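Phosphoserine phosphatase (Thermococcus onnurineus, PDB 4AP9) probably hydrolyses L-phosphoserine to L-serine and phosphate with the help of magnesium, the last step of serine biosynthesis. Local coordinates at residues D22-R27 with D158-A163; K164-A169 with R177-A182; I173-E178 with L184-L189. All coordinates share one frame; numbering follows the deposited sequence.

Contact 1 of 3, residues D22-R27 with D158-A163; sequences DFEFWR and DGYADA. With 1PS (3-pyridinium-1-ylpropane-1-sulfonate), chain F.
A single carboxylate oxygen, Glu-24 OE1, takes two donors from different parts of the chain, Tyr-160 OH across the contact and Arg-27 NE from its own segment. The frame is that of a haloacid dehalogenase phosphatase: 158-163, with its DGYAD sequence, matches the acidic motif IV loop after a core strand, while 22-27 leads into the helical cap. The backbones stay well apart, Glu-24 CA and Tyr-160 CA being 9.8 Å from each other. Glu-24 CG is anti to the carbonyl carbon (chi1 -68°) and the chain is extended beyond it, which carries OE1 across to the phenol. Tyr-160 OH donates to the anti lone pair of Glu-24 OE1 at 2.7 Å, with carboxylate and ring planes perpendicular. Arg-27 NE reaches the same OE1 at 2.8 Å in a salt bridge, from above the carboxylate plane, which limits how the carboxylate can turn. Glu-39 and Glu-43 form salt bridges with Arg-27 NH1. The phenol also accepts from a water that takes the N-H of Trp-26, in the first turn of helix 25-33. The backbone of the same loop lines the ligand pocket, and Asp-162 OD2 lies 3.6 Å from ligand C6.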
loop_
_atom_site.group_PDB
_atom_site.type_symbol
_atom_site.label_atom_id
_atom_site.label_comp_id
_atom_site.label_asym_id
_atom_site.label_seq_id
_atom_site.Cartn_x
_atom_site.Cartn_y
_atom_site.Cartn_z
ATOM N N ASP A 22 -30.592 -25.676 6.295
ATOM C CA ASP A 22 -30.540 -26.350 5.007
ATOM C C ASP A 22 -31.589 -25.812 4.040
ATOM O O ASP A 22 -31.785 -26.382 2.977
ATOM C CB ASP A 22 -30.610 -27.876 5.135
ATOM C CG ASP A 22 -31.776 -28.335 5.964
ATOM O OD1 ASP A 22 -31.730 -28.141 7.200
ATOM O OD2 ASP A 22 -32.734 -28.902 5.387
ATOM N N PHE A 23 -32.239 -24.704 4.402
ATOM C CA PHE A 23 -33.158 -24.041 3.475
ATOM C C PHE A 23 -32.419 -23.409 2.296
ATOM O O PHE A 23 -31.422 -22.702 2.465
ATOM C CB PHE A 23 -34.038 -22.990 4.166
ATOM C CG PHE A 23 -34.979 -22.300 3.218
ATOM C CD1 PHE A 23 -36.032 -22.994 2.647
ATOM C CD2 PHE A 23 -34.779 -20.974 2.856
ATOM C CE1 PHE A 23 -36.892 -22.374 1.750
ATOM C CE2 PHE A 23 -35.633 -20.349 1.953
ATOM C CZ PHE A 23 -36.695 -21.048 1.412
ATOM N N GLU A 24 -32.916 -23.684 1.095
ATOM C CA GLU A 24 -32.324 -23.161 -0.123
ATOM C C GLU A 24 -33.382 -22.446 -0.951
ATOM O O GLU A 24 -34.137 -23.083 -1.683
ATOM C CB GLU A 24 -31.698 -24.298 -0.924
ATOM C CG GLU A 24 -30.496 -24.885 -0.223
ATOM C CD GLU A 24 -29.828 -25.963 -1.036
ATOM O OE1 GLU A 24 -29.064 -25.617 -1.962
ATOM O OE2 GLU A 24 -30.082 -27.150 -0.745
ATOM N N PHE A 25 -33.426 -21.123 -0.825
ATOM C CA PHE A 25 -34.458 -20.309 -1.487
ATOM C C PHE A 25 -34.718 -20.648 -2.957
ATOM O O PHE A 25 -35.869 -20.713 -3.394
ATOM C CB PHE A 25 -34.113 -18.820 -1.366
ATOM C CG PHE A 25 -35.063 -17.918 -2.100
ATOM C CD1 PHE A 25 -36.256 -17.530 -1.516
ATOM C CD2 PHE A 25 -34.755 -17.439 -3.367
ATOM C CE1 PHE A 25 -37.143 -16.700 -2.183
ATOM C CE2 PHE A 25 -35.644 -16.597 -4.043
ATOM C CZ PHE A 25 -36.836 -16.230 -3.446
ATOM N N TRP A 26 -33.664 -20.815 -3.752
ATOM C CA TRP A 26 -33.884 -21.070 -5.173
ATOM C C TRP A 26 -34.481 -22.459 -5.479
ATOM O O TRP A 26 -35.283 -22.604 -6.419
ATOM C CB TRP A 26 -32.625 -20.760 -6.014
ATOM C CG TRP A 26 -32.307 -19.273 -6.045
ATOM C CD1 TRP A 26 -31.220 -18.650 -5.483
ATOM C CD2 TRP A 26 -33.109 -18.226 -6.624
ATOM N NE1 TRP A 26 -31.281 -17.291 -5.711
ATOM C CE2 TRP A 26 -32.434 -17.005 -6.390
ATOM C CE3 TRP A 26 -34.319 -18.209 -7.322
ATOM C CZ2 TRP A 26 -32.931 -15.778 -6.838
ATOM C CZ3 TRP A 26 -34.816 -16.983 -7.765
ATOM C CH2 TRP A 26 -34.119 -15.784 -7.514
ATOM N N ARG A 27 -34.104 -23.462 -4.690
ATOM C CA ARG A 27 -34.699 -24.792 -4.821
ATOM C C ARG A 27 -36.169 -24.727 -4.414
ATOM O O ARG A 27 -37.020 -25.371 -5.020
ATOM C CB ARG A 27 -33.954 -25.819 -3.969
ATOM C CG ARG A 27 -32.496 -25.963 -4.393
ATOM C CD ARG A 27 -31.789 -27.115 -3.705
ATOM N NE ARG A 27 -30.354 -27.087 -3.999
ATOM C CZ ARG A 27 -29.795 -27.568 -5.105
ATOM N NH1 ARG A 27 -30.541 -28.132 -6.049
ATOM N NH2 ARG A 27 -28.477 -27.488 -5.268
ATOM N N ASP A 158 -20.488 -23.272 3.749
ATOM C CA ASP A 158 -20.796 -24.487 3.008
ATOM C C ASP A 158 -21.098 -24.102 1.562
ATOM O O ASP A 158 -20.685 -23.062 1.058
ATOM C CB ASP A 158 -22.157 -25.037 3.461
ATOM C CG ASP A 158 -22.779 -25.996 2.457
ATOM O OD1 ASP A 158 -22.242 -27.115 2.311
ATOM O OD2 ASP A 158 -23.808 -25.664 1.820
ATOM N N GLY A 159 -21.860 -24.967 0.907
ATOM C CA GLY A 159 -21.967 -24.957 -0.528
ATOM C C GLY A 159 -22.109 -23.655 -1.275
ATOM O O GLY A 159 -21.748 -23.599 -2.438
ATOM N N TYR A 160 -22.652 -22.621 -0.628
ATOM C CA TYR A 160 -22.732 -21.309 -1.255
ATOM C C TYR A 160 -21.518 -20.396 -1.103
ATOM O O TYR A 160 -21.528 -19.259 -1.573
ATOM C CB TYR A 160 -24.023 -20.607 -0.801
ATOM C CG TYR A 160 -25.271 -21.265 -1.340
ATOM C CD1 TYR A 160 -25.712 -22.481 -0.821
ATOM C CD2 TYR A 160 -26.007 -20.683 -2.368
ATOM C CE1 TYR A 160 -26.842 -23.096 -1.311
ATOM C CE2 TYR A 160 -27.140 -21.290 -2.862
ATOM C CZ TYR A 160 -27.552 -22.494 -2.334
ATOM O OH TYR A 160 -28.683 -23.101 -2.826
ATOM N N ALA A 161 -20.467 -20.909 -0.464
ATOM C CA ALA A 161 -19.203 -20.173 -0.370
ATOM C C ALA A 161 -18.229 -20.655 -1.449
ATOM O O ALA A 161 -18.530 -21.598 -2.182
ATOM C CB ALA A 161 -18.591 -20.334 1.022
ATOM N N ASP A 162 -17.068 -20.010 -1.547
ATOM C CA ASP A 162 -16.044 -20.416 -2.509
ATOM C C ASP A 162 -14.661 -19.991 -2.051
ATOM O O ASP A 162 -14.482 -19.504 -0.929
ATOM C CB ASP A 162 -16.324 -19.825 -3.893
ATOM C CG ASP A 162 -16.291 -18.290 -3.898
ATOM O OD1 ASP A 162 -15.940 -17.671 -2.861
ATOM O OD2 ASP A 162 -16.625 -17.709 -4.946
ATOM N N ALA A 163 -13.676 -20.159 -2.928
ATOM C CA ALA A 163 -12.296 -19.875 -2.544
ATOM C C ALA A 163 -12.116 -18.395 -2.242
ATOM O O ALA A 163 -11.302 -18.021 -1.409
ATOM C CB ALA A 163 -11.332 -20.314 -3.639
HETATM N N1 1PS F . -20.044 -19.032 -5.746
HETATM C C1 1PS F . -19.619 -19.237 -6.998
HETATM C C2 1PS F . -19.499 -20.525 -7.501
HETATM C C3 1PS F . -20.362 -20.059 -4.943
HETATM C C4 1PS F . -20.251 -21.373 -5.377
HETATM C C5 1PS F . -19.816 -21.620 -6.685
HETATM C C6 1PS F . -20.187 -17.675 -5.283
HETATM C C7 1PS F . -20.500 -17.638 -3.823
HETATM C C8 1PS F . -21.650 -16.713 -3.526
HETATM S S1 1PS F . -21.054 -15.046 -3.483
HETATM O O1 1PS F . -21.944 -14.268 -2.602
HETATM O O2 1PS F . -21.140 -14.451 -4.806
HETATM O O3 1PS F . -19.679 -15.080 -3.078
HETATM O O HOH W 1 -30.831 -21.254 -3.202
#

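Contact 2 of 3, residues K164-A169 with R177-A182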
loop_
_atom_site.group_PDB
_atom_site.type_symbol
_atom_site.label_atom_id
_atom_site.label_comp_id
_atom_site.label_asym_id
_atom_site.label_seq_id
_atom_site.Cartn_x
_atom_site.Cartn_y
_atom_site.Cartn_z
ATOM N N LYS A 164 -12.870 -17.548 -2.932
ATOM C CA LYS A 164 -12.732 -16.104 -2.754
ATOM C C LYS A 164 -12.996 -15.716 -1.299
ATOM O O LYS A 164 -12.267 -14.924 -0.704
ATOM C CB LYS A 164 -13.697 -15.361 -3.688
ATOM C CG LYS A 164 -13.410 -13.867 -3.840
ATOM C CD LYS A 164 -14.085 -13.293 -5.087
ATOM C CE LYS A 164 -13.563 -11.886 -5.391
ATOM N NZ LYS A 164 -14.023 -11.356 -6.729
HETATM N N MSE A 165 -14.038 -16.290 -0.722
HETATM C CA MSE A 165 -14.373 -15.985 0.665
HETATM C C MSE A 165 -13.317 -16.520 1.617
HETATM O O MSE A 165 -12.846 -15.816 2.507
HETATM C CB MSE A 165 -15.739 -16.548 1.033
HETATM C CG MSE A 165 -16.190 -16.098 2.389
HETATM SE SE MSE A 165 -17.747 -17.062 3.056
HETATM C CE MSE A 165 -17.807 -16.324 4.800
ATOM N N PHE A 166 -12.920 -17.770 1.417
ATOM C CA PHE A 166 -11.979 -18.394 2.343
ATOM C C PHE A 166 -10.565 -17.823 2.229
ATOM O O PHE A 166 -9.813 -17.827 3.205
ATOM C CB PHE A 166 -11.971 -19.914 2.159
ATOM C CG PHE A 166 -13.147 -20.593 2.768
ATOM C CD1 PHE A 166 -13.296 -20.640 4.149
ATOM C CD2 PHE A 166 -14.108 -21.198 1.973
ATOM C CE1 PHE A 166 -14.383 -21.271 4.726
ATOM C CE2 PHE A 166 -15.194 -21.836 2.546
ATOM C CZ PHE A 166 -15.334 -21.873 3.927
ATOM N N GLU A 167 -10.202 -17.330 1.049
ATOM C CA GLU A 167 -8.901 -16.687 0.871
ATOM C C GLU A 167 -8.743 -15.501 1.819
ATOM O O GLU A 167 -7.630 -15.167 2.241
ATOM C CB GLU A 167 -8.716 -16.220 -0.577
ATOM C CG GLU A 167 -7.792 -17.100 -1.424
ATOM C CD GLU A 167 -7.606 -16.556 -2.844
ATOM O OE1 GLU A 167 -8.504 -15.830 -3.338
ATOM O OE2 GLU A 167 -6.558 -16.850 -3.464
ATOM N N ARG A 168 -9.869 -14.877 2.151
ATOM C CA ARG A 168 -9.893 -13.711 3.021
ATOM C C ARG A 168 -9.726 -14.095 4.485
ATOM O O ARG A 168 -9.312 -13.277 5.296
ATOM C CB ARG A 168 -11.214 -12.942 2.830
ATOM C CG ARG A 168 -11.228 -12.030 1.628
ATOM C CD ARG A 168 -10.622 -10.719 2.059
ATOM N NE ARG A 168 -10.054 -9.941 0.977
ATOM C CZ ARG A 168 -9.263 -8.899 1.193
ATOM N NH1 ARG A 168 -8.967 -8.547 2.449
ATOM N NH2 ARG A 168 -8.768 -8.215 0.175
ATOM N N ALA A 169 -10.041 -15.341 4.817
ATOM C CA ALA A 169 -10.068 -15.789 6.205
ATOM C C ALA A 169 -8.693 -16.236 6.702
ATOM O O ALA A 169 -7.921 -16.827 5.951
ATOM C CB ALA A 169 -11.075 -16.933 6.363
ATOM N N ARG A 177 -19.069 -30.553 2.776
ATOM C CA ARG A 177 -18.536 -30.784 1.429
ATOM C C ARG A 177 -17.333 -29.848 1.417
ATOM O O ARG A 177 -17.415 -28.696 1.853
ATOM C CB ARG A 177 -19.301 -30.692 0.102
ATOM C CG ARG A 177 -20.254 -31.877 -0.122
ATOM C CD ARG A 177 -21.232 -31.607 -1.261
ATOM N NE ARG A 177 -20.540 -31.319 -2.510
ATOM C CZ ARG A 177 -21.109 -30.773 -3.577
ATOM N NH1 ARG A 177 -22.392 -30.431 -3.549
ATOM N NH2 ARG A 177 -20.386 -30.545 -4.664
ATOM N N GLU A 178 -16.212 -30.359 0.920
ATOM C CA GLU A 178 -14.969 -29.589 0.851
ATOM C C GLU A 178 -15.150 -28.348 0.001
ATOM O O GLU A 178 -15.823 -28.379 -1.041
ATOM C CB GLU A 178 -13.828 -30.446 0.292
ATOM C CG GLU A 178 -13.881 -30.656 -1.211
ATOM C CD GLU A 178 -12.874 -31.681 -1.701
ATOM O OE1 GLU A 178 -12.407 -32.503 -0.878
ATOM O OE2 GLU A 178 -12.556 -31.664 -2.912
ATOM N N ILE A 179 -14.563 -27.244 0.450
ATOM C CA ILE A 179 -14.588 -26.011 -0.331
ATOM C C ILE A 179 -13.155 -25.530 -0.514
ATOM O O ILE A 179 -12.403 -25.431 0.456
ATOM C CB ILE A 179 -15.403 -24.901 0.368
ATOM C CG1 ILE A 179 -16.855 -25.337 0.595
ATOM C CG2 ILE A 179 -15.334 -23.619 -0.445
ATOM C CD1 ILE A 179 -17.713 -25.316 -0.664
ATOM N N PRO A 180 -12.762 -25.235 -1.760
ATOM C CA PRO A 180 -11.391 -24.783 -2.014
ATOM C C PRO A 180 -11.044 -23.588 -1.138
ATOM O O PRO A 180 -11.842 -22.654 -1.046
ATOM C CB PRO A 180 -11.438 -24.360 -3.487
ATOM C CG PRO A 180 -12.512 -25.206 -4.074
ATOM C CD PRO A 180 -13.558 -25.318 -2.997
ATOM N N GLY A 181 -9.889 -23.636 -0.477
ATOM C CA GLY A 181 -9.471 -22.545 0.382
ATOM C C GLY A 181 -9.760 -22.734 1.861
ATOM O O GLY A 181 -9.151 -22.067 2.705
ATOM N N ALA A 182 -10.687 -23.625 2.197
ATOM C CA ALA A 182 -10.952 -23.907 3.608
ATOM C C ALA A 182 -9.814 -24.752 4.185
ATOM O O ALA A 182 -9.287 -25.635 3.508
ATOM C CB ALA A 182 -12.282 -24.615 3.783
#
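Gly-181 lies at the third position of a type II turn, Ile-179 to Ala-182, whose backbone comes up against helix 163-168 with Gly-181 CA 5.2 Å from Phe-166 CA. The pairing belongs to the Rossmann-like core of the haloacid dehalogenase fold: the turn is part of the loop joining strands 171-175 and 184-186, and the preceding helix rests on it. The CB of Phe-166 is directed toward the turn, and with CG anti to its carbonyl carbon (chi1 -77°) the ring meets it with a face and an edge. Over the face sits the methyl of Ala-182, a CH-pi contact with CB 3.9 Å from the centroid and only 5° off the ring normal. At the rim, near the ring plane, Ile-179 CG2 meets Phe-166 CE2 at 3.5 Å, the two side chains crossing at about a right angle. With an alanine in place of Phe-166, a gap would probably open between helix and turn, Ala-182 CB and Ile-179 CG2 losing the surface they press on. Gly-181 matters for its lack of a side chain: its positive phi of 98° would jam a CB against the preceding carbonyl oxygen. Gly-181 O lies 3.6 Å from Phe-166 CB.

Contact 3 of 3, residues I173-E178 with L184-L189; sequences IAVGRE and LLVKDL
Val-186 CG2 nestles between Ile-173 and Val-175 of the neighbouring parallel strand, touching Ile-173 CG2 at 3.8 Å and Val-175 CG2 as closely. The rotamer of Val-186 sets which branch does this: CG1 is anti to the carbonyl carbon (chi1 -68°), which puts CG2 in the crowded position between backbone N and carbonyl carbon and aims it at the other strand. Leu-184 joins this face from the strand's start, its CD1 resting 4.0 Å from Ile-173 CG1. Val-175 sends its other branch past the strand end: CG1 lies 3.7 Å from Asp-188 CA, where the chain turns into helix 189-197. Leu-192 and Phe-195 of that helix pack on Ile-173, Phe-195 also on Leu-184, so the helix covers this side; Leu-184 also packs on Leu-53 of a second subunit.

On the other face Leu-185 leans across, CG anti to its backbone N (chi1 177°). Its CD1 passes alongside the methyl of Ala-174 at 3.8 Å and reaches the Arg-177 carbonyl carbon at 3.4 Å, roofing the outgoing loop. Beneath the side chains the backbones are laced by three bonds, Ala-174 N to Leu-184 O, Val-186 N to Ala-174 O and Gly-176 N to Val-186 O, the last two flanking Val-175 from Val-186 on the neighbouring strand. The strand segments are inclined by 29°. Together they make the parallel pair at one margin of the central sheet, with 184-186 outermost within the chain, in the Rossmann-like core typical of haloacid dehalogenase phosphatases.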
loop_
_atom_site.group_PDB
_atom_site.type_symbol
_atom_site.label_atom_id
_atom_site.label_comp_id
_atom_site.label_asym_id
_atom_site.label_seq_id
_atom_site.Cartn_x
_atom_site.Cartn_y
_atom_site.Cartn_z
ATOM N N ILE A 173 -13.340 -22.950 7.797
ATOM C CA ILE A 173 -13.912 -24.261 8.046
ATOM C C ILE A 173 -15.093 -24.474 7.119
ATOM O O ILE A 173 -16.042 -23.686 7.109
ATOM C CB ILE A 173 -14.444 -24.406 9.486
ATOM C CG1 ILE A 173 -13.353 -24.067 10.496
ATOM C CG2 ILE A 173 -14.958 -25.828 9.733
ATOM C CD1 ILE A 173 -13.837 -24.072 11.954
ATOM N N ALA A 174 -15.036 -25.558 6.353
ATOM C CA ALA A 174 -16.158 -25.963 5.511
ATOM C C ALA A 174 -17.026 -26.988 6.230
ATOM O O ALA A 174 -16.531 -27.765 7.040
ATOM C CB ALA A 174 -15.649 -26.526 4.184
ATOM N N VAL A 175 -18.326 -26.982 5.939
ATOM C CA VAL A 175 -19.249 -27.931 6.543
ATOM C C VAL A 175 -19.944 -28.823 5.519
ATOM O O VAL A 175 -20.651 -28.332 4.644
ATOM C CB VAL A 175 -20.359 -27.204 7.304
ATOM C CG1 VAL A 175 -21.290 -28.213 7.967
ATOM C CG2 VAL A 175 -19.761 -26.247 8.333
ATOM N N GLY A 176 -19.748 -30.134 5.633
ATOM C CA GLY A 176 -20.411 -31.065 4.735
ATOM C C GLY A 176 -19.949 -31.391 3.324
ATOM O O GLY A 176 -20.368 -32.393 2.741
ATOM N N ARG A 177 -19.069 -30.553 2.776
ATOM C CA ARG A 177 -18.536 -30.784 1.429
ATOM C C ARG A 177 -17.333 -29.848 1.417
ATOM O O ARG A 177 -17.415 -28.696 1.853
ATOM C CB ARG A 177 -19.301 -30.692 0.102
ATOM C CG ARG A 177 -20.254 -31.877 -0.122
ATOM C CD ARG A 177 -21.232 -31.607 -1.261
ATOM N NE ARG A 177 -20.540 -31.319 -2.510
ATOM C CZ ARG A 177 -21.109 -30.773 -3.577
ATOM N NH1 ARG A 177 -22.392 -30.431 -3.549
ATOM N NH2 ARG A 177 -20.386 -30.545 -4.664
ATOM N N GLU A 178 -16.212 -30.359 0.920
ATOM C CA GLU A 178 -14.969 -29.589 0.851
ATOM C C GLU A 178 -15.150 -28.348 0.001
ATOM O O GLU A 178 -15.823 -28.379 -1.041
ATOM C CB GLU A 178 -13.828 -30.446 0.292
ATOM C CG GLU A 178 -13.881 -30.656 -1.211
ATOM C CD GLU A 178 -12.874 -31.681 -1.701
ATOM O OE1 GLU A 178 -12.407 -32.503 -0.878
ATOM O OE2 GLU A 178 -12.556 -31.664 -2.912
ATOM N N LEU A 184 -10.146 -26.574 7.093
ATOM C CA LEU A 184 -10.751 -27.710 7.765
ATOM C C LEU A 184 -12.085 -28.065 7.134
ATOM O O LEU A 184 -12.755 -27.205 6.563
ATOM C CB LEU A 184 -10.976 -27.369 9.239
ATOM C CG LEU A 184 -9.714 -26.985 9.994
ATOM C CD1 LEU A 184 -10.027 -26.151 11.231
ATOM C CD2 LEU A 184 -8.976 -28.254 10.357
ATOM N N LEU A 185 -12.467 -29.337 7.251
ATOM C CA LEU A 185 -13.801 -29.787 6.857
ATOM C C LEU A 185 -14.430 -30.524 8.029
ATOM O O LEU A 185 -13.875 -31.509 8.497
ATOM C CB LEU A 185 -13.714 -30.729 5.646
ATOM C CG LEU A 185 -15.030 -31.349 5.154
ATOM C CD1 LEU A 185 -15.923 -30.292 4.529
ATOM C CD2 LEU A 185 -14.780 -32.474 4.142
ATOM N N VAL A 186 -15.573 -30.048 8.511
ATOM C CA VAL A 186 -16.326 -30.761 9.537
ATOM C C VAL A 186 -17.567 -31.405 8.934
ATOM O O VAL A 186 -18.085 -30.935 7.922
ATOM C CB VAL A 186 -16.706 -29.851 10.714
ATOM C CG1 VAL A 186 -15.459 -29.461 11.479
ATOM C CG2 VAL A 186 -17.452 -28.609 10.215
ATOM N N LYS A 187 -18.045 -32.481 9.552
ATOM C CA LYS A 187 -19.108 -33.293 8.953
ATOM C C LYS A 187 -20.460 -32.599 8.864
ATOM O O LYS A 187 -21.202 -32.801 7.903
ATOM C CB LYS A 187 -19.287 -34.610 9.718
ATOM C CG LYS A 187 -18.139 -35.588 9.566
ATOM C CD LYS A 187 -18.474 -36.914 10.248
ATOM C CE LYS A 187 -17.263 -37.831 10.343
ATOM N NZ LYS A 187 -17.576 -39.063 11.129
ATOM N N ASP A 188 -20.787 -31.804 9.876
ATOM C CA ASP A 188 -22.099 -31.187 9.973
ATOM C C ASP A 188 -22.055 -30.141 11.076
ATOM O O ASP A 188 -21.020 -29.945 11.705
ATOM C CB ASP A 188 -23.173 -32.242 10.272
ATOM C CG ASP A 188 -22.828 -33.107 11.475
ATOM O OD1 ASP A 188 -22.088 -32.633 12.366
ATOM O OD2 ASP A 188 -23.301 -34.266 11.532
ATOM N N LEU A 189 -23.171 -29.469 11.313
ATOM C CA LEU A 189 -23.185 -28.361 12.261
ATOM C C LEU A 189 -22.818 -28.830 13.662
ATOM O O LEU A 189 -22.198 -28.098 14.427
ATOM C CB LEU A 189 -24.551 -27.684 12.261
ATOM C CG LEU A 189 -24.776 -26.478 13.169
ATOM C CD1 LEU A 189 -23.801 -25.375 12.835
ATOM C CD2 LEU A 189 -26.207 -25.980 13.009
#

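The three contacts run from the cap-core interface to the margin of the sheet. Contact 1 is partly buried, yet it is a polar, charged contact between cap and core beside the ligand pocket. Contact 2 is a surface contact and apolar, without a hydrogen bond across it. Contact 3 has the largest interface, combining a backbone ladder with aliphatic packing, one face buried and the loops exposed. Contacts 2 and 3 share Arg-177 and Glu-178, and Phe-166 CE1 comes within 3.7 Å of Ile-173 N. Contact 1 reaches both neighbours, through Ala-161 to Phe-166 and through Asp-158 to Val-175.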